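Local structure of pyridoxamine 5-phosphate-dependent dehydrase (Escherichia coli, 3B8X) at residues Thr177-Ser189 / Gly197-Leu211. The protein removes the C3'-hydroxyl group of GDP-4-keto-6-deoxy-D-mannose by a combined transamination and deoxygenation that depends on the vitamin B6 cofactor, a step toward L-colitose. The protein carries 1 engineered substitution. Residues are numbered along the deposited sequence; the frame is centred on the assembly and turned at random.
Sequences TFGLMGTFSSFYS and GGCIVTDDEEIYHIL. With NA (sodium ion), chain N; G4M ([(2R,3S,4R,5R)-5-(2-amino-6-oxo-1,6-dihydro-9H-purin-9-yl)-3,4-dihydroxytetrahydrofuran-2-yl]methyl (2R,3S,4S,5S,6R)-3,4-dihydroxy-5-[({3-hydroxy-2-methyl-5-[(phosphonooxy)methyl]pyridin-4-yl}methyl)amino]-6-methyltetrahydro-2H-pyran-2-yl dihydrogen diphosphate), chain O.
Leu180 O is gripped by two donors: Thr202 OG1 comes in at 2.7 Å, almost head-on to the carbonyl (C=O...OG1 168°), and a water that also accepts from Asp203 N donates to it. The threonine torsion (chi1 -179°) carries OG1 away from its own backbone N, and the same oxygen accepts from Asp204 N, closing an ST turn. Asp204 in turn N-caps the helix that begins at Glu205, with Ile207 N bound to OD1, while OD2 forms a salt bridge with Arg76. Thr177 O and Asp203 OD2 (2.7 Å from the metal) hold a sodium ion across the two segments, four waters completing the shell.

Strands 181-185 and 198-202 are neighbours in the mixed sheet of the large domain of this fold-type I aminotransferase; 198-202 is antiparallel to its partner, with Gly182-Val201 and Phe184-Cys199 as hydrogen-bonded pairs. Beyond them Ser186 N donates to Gly197 O at 2.7 Å, nearly straight at the hydrogen (174°) but from well above the carbonyl plane. On one face Met181 lies alongside Ile200 and meets Ile207 tip to tip, SD to CG2 3.5 Å; bent at its last torsion, it also brings CE near that CG2. On the other, Val201 CG1 sits 3.7 Å from Phe184 CE1, the two side chains crossing at about a right angle.

At the C-terminal end of strand 181-185, Ser185 OG accepts from Phe187 N, a second ST turn, and donates to the cofactor phosphate oxygen OP2 of G4M at 2.7 Å. Tyr188 lays its ring over the guanine, and Ser189 OG binds diphosphate O3P. The pairing is consistent with holding Ser185 in place for the phosphate, while sodium bridges the segments at the other end.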
loop_
_atom_site.group_PDB
_atom_site.type_symbol
_atom_site.label_atom_id
_atom_site.label_comp_id
_atom_site.label_asym_id
_atom_site.label_seq_id
_atom_site.Cartn_x
_atom_site.Cartn_y
_atom_site.Cartn_z
ATOM N N THR B 177 6.027 21.967 -0.928
ATOM C CA THR B 177 6.576 22.456 0.332
ATOM C C THR B 177 5.822 23.577 1.040
ATOM O O THR B 177 6.233 24.061 2.102
ATOM C CB THR B 177 8.044 22.865 0.179
ATOM O OG1 THR B 177 8.093 24.079 -0.586
ATOM C CG2 THR B 177 8.836 21.739 -0.537
ATOM N N PHE B 178 4.711 23.993 0.467
ATOM C CA PHE B 178 3.931 25.045 1.110
ATOM C C PHE B 178 3.105 24.503 2.288
ATOM O O PHE B 178 2.975 25.157 3.326
ATOM C CB PHE B 178 3.025 25.654 0.063
ATOM C CG PHE B 178 3.783 26.377 -1.032
ATOM C CD1 PHE B 178 4.299 25.681 -2.145
ATOM C CD2 PHE B 178 3.999 27.743 -0.955
ATOM C CE1 PHE B 178 4.970 26.343 -3.139
ATOM C CE2 PHE B 178 4.706 28.392 -1.957
ATOM C CZ PHE B 178 5.129 27.710 -3.067
ATOM N N GLY B 179 2.595 23.287 2.117
ATOM C CA GLY B 179 1.765 22.603 3.090
ATOM C C GLY B 179 2.514 22.072 4.313
ATOM O O GLY B 179 3.755 22.035 4.362
ATOM N N LEU B 180 1.742 21.679 5.312
ATOM C CA LEU B 180 2.311 21.021 6.486
ATOM C C LEU B 180 2.970 19.728 5.961
ATOM O O LEU B 180 4.027 19.273 6.446
ATOM C CB LEU B 180 1.169 20.667 7.439
ATOM C CG LEU B 180 1.566 19.636 8.479
ATOM C CD1 LEU B 180 2.651 20.216 9.408
ATOM C CD2 LEU B 180 0.325 19.200 9.242
ATOM N N MET B 181 2.298 19.134 4.974
ATOM C CA MET B 181 2.782 17.950 4.238
ATOM C C MET B 181 2.570 18.142 2.758
ATOM O O MET B 181 1.625 18.835 2.337
ATOM C CB MET B 181 2.056 16.670 4.652
ATOM C CG MET B 181 2.752 15.993 5.842
ATOM S SD MET B 181 1.889 14.560 6.480
ATOM C CE MET B 181 0.542 15.328 7.296
ATOM N N GLY B 182 3.378 17.433 1.972
ATOM C CA GLY B 182 3.265 17.451 0.544
ATOM C C GLY B 182 3.542 16.069 -0.025
ATOM O O GLY B 182 4.524 15.423 0.331
ATOM N N THR B 183 2.723 15.643 -0.973
ATOM C CA THR B 183 2.945 14.314 -1.557
ATOM C C THR B 183 3.464 14.354 -2.983
ATOM O O THR B 183 3.136 15.266 -3.732
ATOM C CB THR B 183 1.686 13.417 -1.465
ATOM O OG1 THR B 183 0.566 14.041 -2.136
ATOM C CG2 THR B 183 1.330 13.064 -0.004
ATOM N N PHE B 184 4.289 13.372 -3.345
ATOM C CA PHE B 184 4.786 13.249 -4.710
ATOM C C PHE B 184 4.618 11.807 -5.188
ATOM O O PHE B 184 4.448 10.878 -4.377
ATOM C CB PHE B 184 6.266 13.615 -4.838
ATOM C CG PHE B 184 6.592 14.990 -4.408
ATOM C CD1 PHE B 184 6.479 15.337 -3.077
ATOM C CD2 PHE B 184 7.149 15.897 -5.302
ATOM C CE1 PHE B 184 6.843 16.584 -2.634
ATOM C CE2 PHE B 184 7.560 17.176 -4.843
ATOM C CZ PHE B 184 7.370 17.521 -3.510
ATOM N N SER B 185 4.631 11.625 -6.502
ATOM C CA SER B 185 4.552 10.285 -7.085
ATOM C C SER B 185 5.736 10.113 -8.013
ATOM O O SER B 185 6.187 11.062 -8.667
ATOM C CB SER B 185 3.274 10.099 -7.918
ATOM O OG SER B 185 3.369 8.986 -8.827
ATOM N N SER B 186 6.258 8.893 -8.076
ATOM C CA SER B 186 7.322 8.604 -9.051
ATOM C C SER B 186 6.858 7.435 -9.941
ATOM O O SER B 186 7.624 6.493 -10.225
ATOM C CB SER B 186 8.705 8.371 -8.401
ATOM O OG SER B 186 8.639 7.526 -7.264
ATOM N N PHE B 187 5.581 7.471 -10.328
ATOM C CA PHE B 187 5.072 6.450 -11.257
ATOM C C PHE B 187 5.709 6.660 -12.645
ATOM O O PHE B 187 6.212 7.739 -12.926
ATOM C CB PHE B 187 3.532 6.448 -11.364
ATOM C CG PHE B 187 3.006 5.425 -12.346
ATOM C CD1 PHE B 187 3.226 4.076 -12.126
ATOM C CD2 PHE B 187 2.380 5.819 -13.531
ATOM C CE1 PHE B 187 2.812 3.140 -13.052
ATOM C CE2 PHE B 187 1.918 4.876 -14.455
ATOM C CZ PHE B 187 2.162 3.541 -14.209
ATOM N N TYR B 188 5.701 5.623 -13.493
ATOM C CA TYR B 188 6.287 5.687 -14.850
ATOM C C TYR B 188 5.935 6.908 -15.671
ATOM O O TYR B 188 6.787 7.486 -16.319
ATOM C CB TYR B 188 5.790 4.490 -15.648
ATOM C CG TYR B 188 6.348 4.437 -17.044
ATOM C CD1 TYR B 188 7.603 3.891 -17.275
ATOM C CD2 TYR B 188 5.628 4.932 -18.131
ATOM C CE1 TYR B 188 8.113 3.810 -18.567
ATOM C CE2 TYR B 188 6.150 4.871 -19.433
ATOM C CZ TYR B 188 7.380 4.291 -19.629
ATOM O OH TYR B 188 7.978 4.290 -20.862
ATOM N N SER B 189 4.663 7.271 -15.714
ATOM C CA SER B 189 4.250 8.378 -16.572
ATOM C C SER B 189 4.408 9.762 -15.953
ATOM O O SER B 189 3.880 10.747 -16.471
ATOM C CB SER B 189 2.801 8.174 -17.037
ATOM O OG SER B 189 1.914 8.027 -15.938
ATOM N N GLY B 197 6.183 4.524 -6.934
ATOM C CA GLY B 197 6.884 5.171 -5.841
ATOM C C GLY B 197 6.110 6.429 -5.457
ATOM O O GLY B 197 5.471 7.038 -6.310
ATOM N N GLY B 198 6.243 6.818 -4.189
ATOM C CA GLY B 198 5.628 8.038 -3.709
ATOM C C GLY B 198 6.541 8.616 -2.617
ATOM O O GLY B 198 7.510 7.993 -2.234
ATOM N N CYS B 199 6.240 9.819 -2.147
ATOM C CA CYS B 199 7.049 10.429 -1.105
ATOM C C CYS B 199 6.209 11.465 -0.398
ATOM O O CYS B 199 5.397 12.132 -1.034
ATOM C CB CYS B 199 8.230 11.142 -1.745
ATOM S SG CYS B 199 9.694 11.230 -0.685
ATOM N N ILE B 200 6.430 11.599 0.900
ATOM C CA ILE B 200 5.744 12.621 1.691
ATOM C C ILE B 200 6.882 13.457 2.225
ATOM O O ILE B 200 7.850 12.920 2.739
ATOM C CB ILE B 200 4.968 12.070 2.926
ATOM C CG1 ILE B 200 4.014 10.945 2.484
ATOM C CG2 ILE B 200 4.138 13.220 3.555
ATOM C CD1 ILE B 200 4.521 9.530 2.876
ATOM N N VAL B 201 6.744 14.774 2.128
ATOM C CA VAL B 201 7.750 15.678 2.646
ATOM C C VAL B 201 7.056 16.547 3.719
ATOM O O VAL B 201 5.846 16.782 3.664
ATOM C CB VAL B 201 8.385 16.575 1.527
ATOM C CG1 VAL B 201 8.842 15.726 0.352
ATOM C CG2 VAL B 201 7.404 17.637 1.071
ATOM N N THR B 202 7.849 16.976 4.698
ATOM C CA THR B 202 7.381 17.819 5.790
ATOM C C THR B 202 8.581 18.455 6.474
ATOM O O THR B 202 9.758 18.117 6.194
ATOM C CB THR B 202 6.451 17.059 6.772
ATOM O OG1 THR B 202 5.987 17.925 7.815
ATOM C CG2 THR B 202 7.168 15.850 7.368
ATOM N N ASP B 203 8.284 19.458 7.300
ATOM C CA ASP B 203 9.332 20.147 8.044
ATOM C C ASP B 203 9.104 19.783 9.501
ATOM O O ASP B 203 9.929 20.062 10.352
ATOM C CB ASP B 203 9.236 21.653 7.850
ATOM C CG ASP B 203 9.755 22.092 6.520
ATOM O OD1 ASP B 203 10.594 21.391 5.881
ATOM O OD2 ASP B 203 9.310 23.185 6.130
ATOM N N ASP B 204 7.969 19.142 9.757
ATOM C CA ASP B 204 7.584 18.712 11.082
ATOM C C ASP B 204 8.216 17.396 11.532
ATOM O O ASP B 204 7.927 16.327 10.991
ATOM C CB ASP B 204 6.059 18.632 11.149
ATOM C CG ASP B 204 5.546 18.563 12.575
ATOM O OD1 ASP B 204 5.766 17.524 13.264
ATOM O OD2 ASP B 204 4.958 19.570 13.031
ATOM N N GLU B 205 9.051 17.478 12.561
ATOM C CA GLU B 205 9.713 16.301 13.106
ATOM C C GLU B 205 8.762 15.266 13.685
ATOM O O GLU B 205 9.066 14.077 13.580
ATOM C CB GLU B 205 10.780 16.680 14.130
ATOM C CG GLU B 205 11.493 15.472 14.743
ATOM C CD GLU B 205 12.659 15.887 15.648
ATOM O OE1 GLU B 205 12.500 16.924 16.325
ATOM O OE2 GLU B 205 13.694 15.178 15.671
ATOM N N GLU B 206 7.641 15.687 14.295
ATOM C CA GLU B 206 6.655 14.720 14.843
ATOM C C GLU B 206 5.951 13.949 13.726
ATOM O O GLU B 206 5.803 12.716 13.783
ATOM C CB GLU B 206 5.570 15.337 15.739
ATOM C CG GLU B 206 4.698 14.256 16.436
ATOM C CD GLU B 206 3.468 14.830 17.133
ATOM O OE1 GLU B 206 3.155 15.995 16.829
ATOM O OE2 GLU B 206 2.780 14.116 17.909
ATOM N N ILE B 207 5.497 14.705 12.733
ATOM C CA ILE B 207 4.855 14.117 11.571
ATOM C C ILE B 207 5.830 13.144 10.905
ATOM O O ILE B 207 5.444 12.045 10.531
ATOM C CB ILE B 207 4.449 15.207 10.586
ATOM C CG1 ILE B 207 3.314 16.032 11.178
ATOM C CG2 ILE B 207 3.950 14.604 9.307
ATOM C CD1 ILE B 207 1.964 15.358 11.133
ATOM N N TYR B 208 7.073 13.580 10.704
ATOM C CA TYR B 208 8.157 12.758 10.146
ATOM C C TYR B 208 8.265 11.424 10.895
ATOM O O TYR B 208 8.181 10.341 10.332
ATOM C CB TYR B 208 9.471 13.506 10.340
ATOM C CG TYR B 208 10.659 12.732 9.834
ATOM C CD1 TYR B 208 10.594 12.067 8.609
ATOM C CD2 TYR B 208 11.848 12.647 10.556
ATOM C CE1 TYR B 208 11.665 11.334 8.093
ATOM C CE2 TYR B 208 12.932 11.883 10.059
ATOM C CZ TYR B 208 12.843 11.262 8.820
ATOM O OH TYR B 208 13.896 10.561 8.282
ATOM N N HIS B 209 8.407 11.480 12.207
ATOM C CA HIS B 209 8.456 10.241 12.959
ATOM C C HIS B 209 7.159 9.438 12.837
ATOM O O HIS B 209 7.210 8.214 12.697
ATOM C CB HIS B 209 8.826 10.548 14.428
ATOM C CG HIS B 209 10.238 11.029 14.574
ATOM N ND1 HIS B 209 10.755 11.535 15.754
ATOM C CD2 HIS B 209 11.239 11.090 13.664
ATOM C CE1 HIS B 209 12.021 11.865 15.562
ATOM N NE2 HIS B 209 12.336 11.615 14.300
ATOM N N ILE B 210 6.003 10.105 12.843
ATOM C CA ILE B 210 4.748 9.357 12.738
ATOM C C ILE B 210 4.737 8.638 11.404
ATOM O O ILE B 210 4.297 7.493 11.286
ATOM C CB ILE B 210 3.502 10.261 12.797
ATOM C CG1 ILE B 210 3.228 10.750 14.239
ATOM C CG2 ILE B 210 2.303 9.484 12.331
ATOM C CD1 ILE B 210 2.332 12.043 14.374
ATOM N N LEU B 211 5.246 9.310 10.400
ATOM C CA LEU B 211 5.272 8.719 9.060
ATOM C C LEU B 211 6.165 7.480 9.052
ATOM O O LEU B 211 5.794 6.433 8.509
ATOM C CB LEU B 211 5.740 9.727 7.992
ATOM C CG LEU B 211 4.694 10.841 7.780
ATOM C CD1 LEU B 211 5.260 12.059 7.054
ATOM C CD2 LEU B 211 3.444 10.322 7.003
HETATM NA NA NA N . 7.696 23.681 4.076
HETATM O OP3 G4M O . -0.090 6.781 -9.319
HETATM P PL G4M O . 0.329 7.105 -7.825
HETATM O OP1 G4M O . -0.341 6.093 -6.748
HETATM O OP2 G4M O . 1.930 7.020 -7.704
HETATM O OP4 G4M O . -0.044 8.657 -7.500
HETATM C C5B G4M O . -1.426 8.732 -7.296
HETATM C C5L G4M O . -1.833 10.132 -7.559
HETATM C C6L G4M O . -2.141 10.959 -6.487
HETATM N N1L G4M O . -2.561 12.183 -6.710
HETATM C C2L G4M O . -2.709 12.692 -7.914
HETATM C C2A G4M O . -3.252 14.090 -8.090
HETATM C C3L G4M O . -2.387 11.962 -9.054
HETATM O O3L G4M O . -2.626 12.516 -10.263
HETATM C C4L G4M O . -1.896 10.630 -8.867
HETATM C C4A G4M O . -1.565 9.805 -9.951
HETATM N N4A G4M O . -1.786 10.221 -11.162
HETATM C C4G G4M O . -1.347 9.425 -12.253
HETATM C C5G G4M O . -2.267 9.557 -13.444
HETATM C C6G G4M O . -2.519 11.028 -13.771
HETATM O O5G G4M O . -1.468 9.009 -14.488
HETATM C C3G G4M O . -1.302 7.932 -11.887
HETATM O O3G G4M O . 0.063 7.576 -11.703
HETATM C C2G G4M O . -1.869 7.089 -13.066
HETATM O O2G G4M O . -1.519 5.707 -12.949
HETATM C C1G G4M O . -1.344 7.598 -14.388
HETATM O O1G G4M O . -2.251 7.117 -15.372
HETATM P P2 G4M O . -1.684 6.642 -16.780
HETATM O O3P G4M O . -0.661 7.749 -17.364
HETATM O O4P G4M O . -2.930 6.612 -17.818
HETATM O OPP G4M O . -0.999 5.225 -16.433
HETATM P P G4M O . -0.589 4.377 -17.735
HETATM O O1P G4M O . -1.701 4.075 -18.870
HETATM O O2P G4M O . -0.161 3.012 -17.037
HETATM O "O5'" G4M O . 0.798 4.898 -18.285
HETATM C "C5'" G4M O . 0.616 5.896 -19.268
HETATM C "C4'" G4M O . 1.452 5.498 -20.474
HETATM O "O4'" G4M O . 2.743 4.988 -20.026
HETATM C "C3'" G4M O . 0.767 4.337 -21.232
HETATM O "O3'" G4M O . 1.104 4.499 -22.602
HETATM C "C2'" G4M O . 1.423 3.079 -20.621
HETATM O "O2'" G4M O . 1.437 2.044 -21.611
HETATM C "C1'" G4M O . 2.838 3.598 -20.411
HETATM N N9 G4M O . 3.546 2.830 -19.381
HETATM C C8 G4M O . 3.229 2.791 -18.060
HETATM N N7 G4M O . 4.119 2.032 -17.451
HETATM C C4 G4M O . 4.681 2.087 -19.591
HETATM C C5 G4M O . 5.061 1.564 -18.333
HETATM C C6 G4M O . 6.244 0.745 -18.245
HETATM O O6 G4M O . 6.651 0.260 -17.201
HETATM N N3 G4M O . 5.406 1.802 -20.676
HETATM C C2 G4M O . 6.478 1.032 -20.581
HETATM N N1 G4M O . 6.912 0.501 -19.393
HETATM N N2 G4M O . 7.186 0.743 -21.706
HETATM O O HOH W 1 5.621 23.335 5.457
HETATM O O HOH W 2 5.877 21.025 7.070
HETATM O O HOH W 3 9.193 8.589 -4.924
HETATM O O HOH W 4 7.086 25.979 4.903
HETATM O O HOH W 5 7.848 21.008 3.590
HETATM O O HOH W 6 10.029 24.161 2.969
#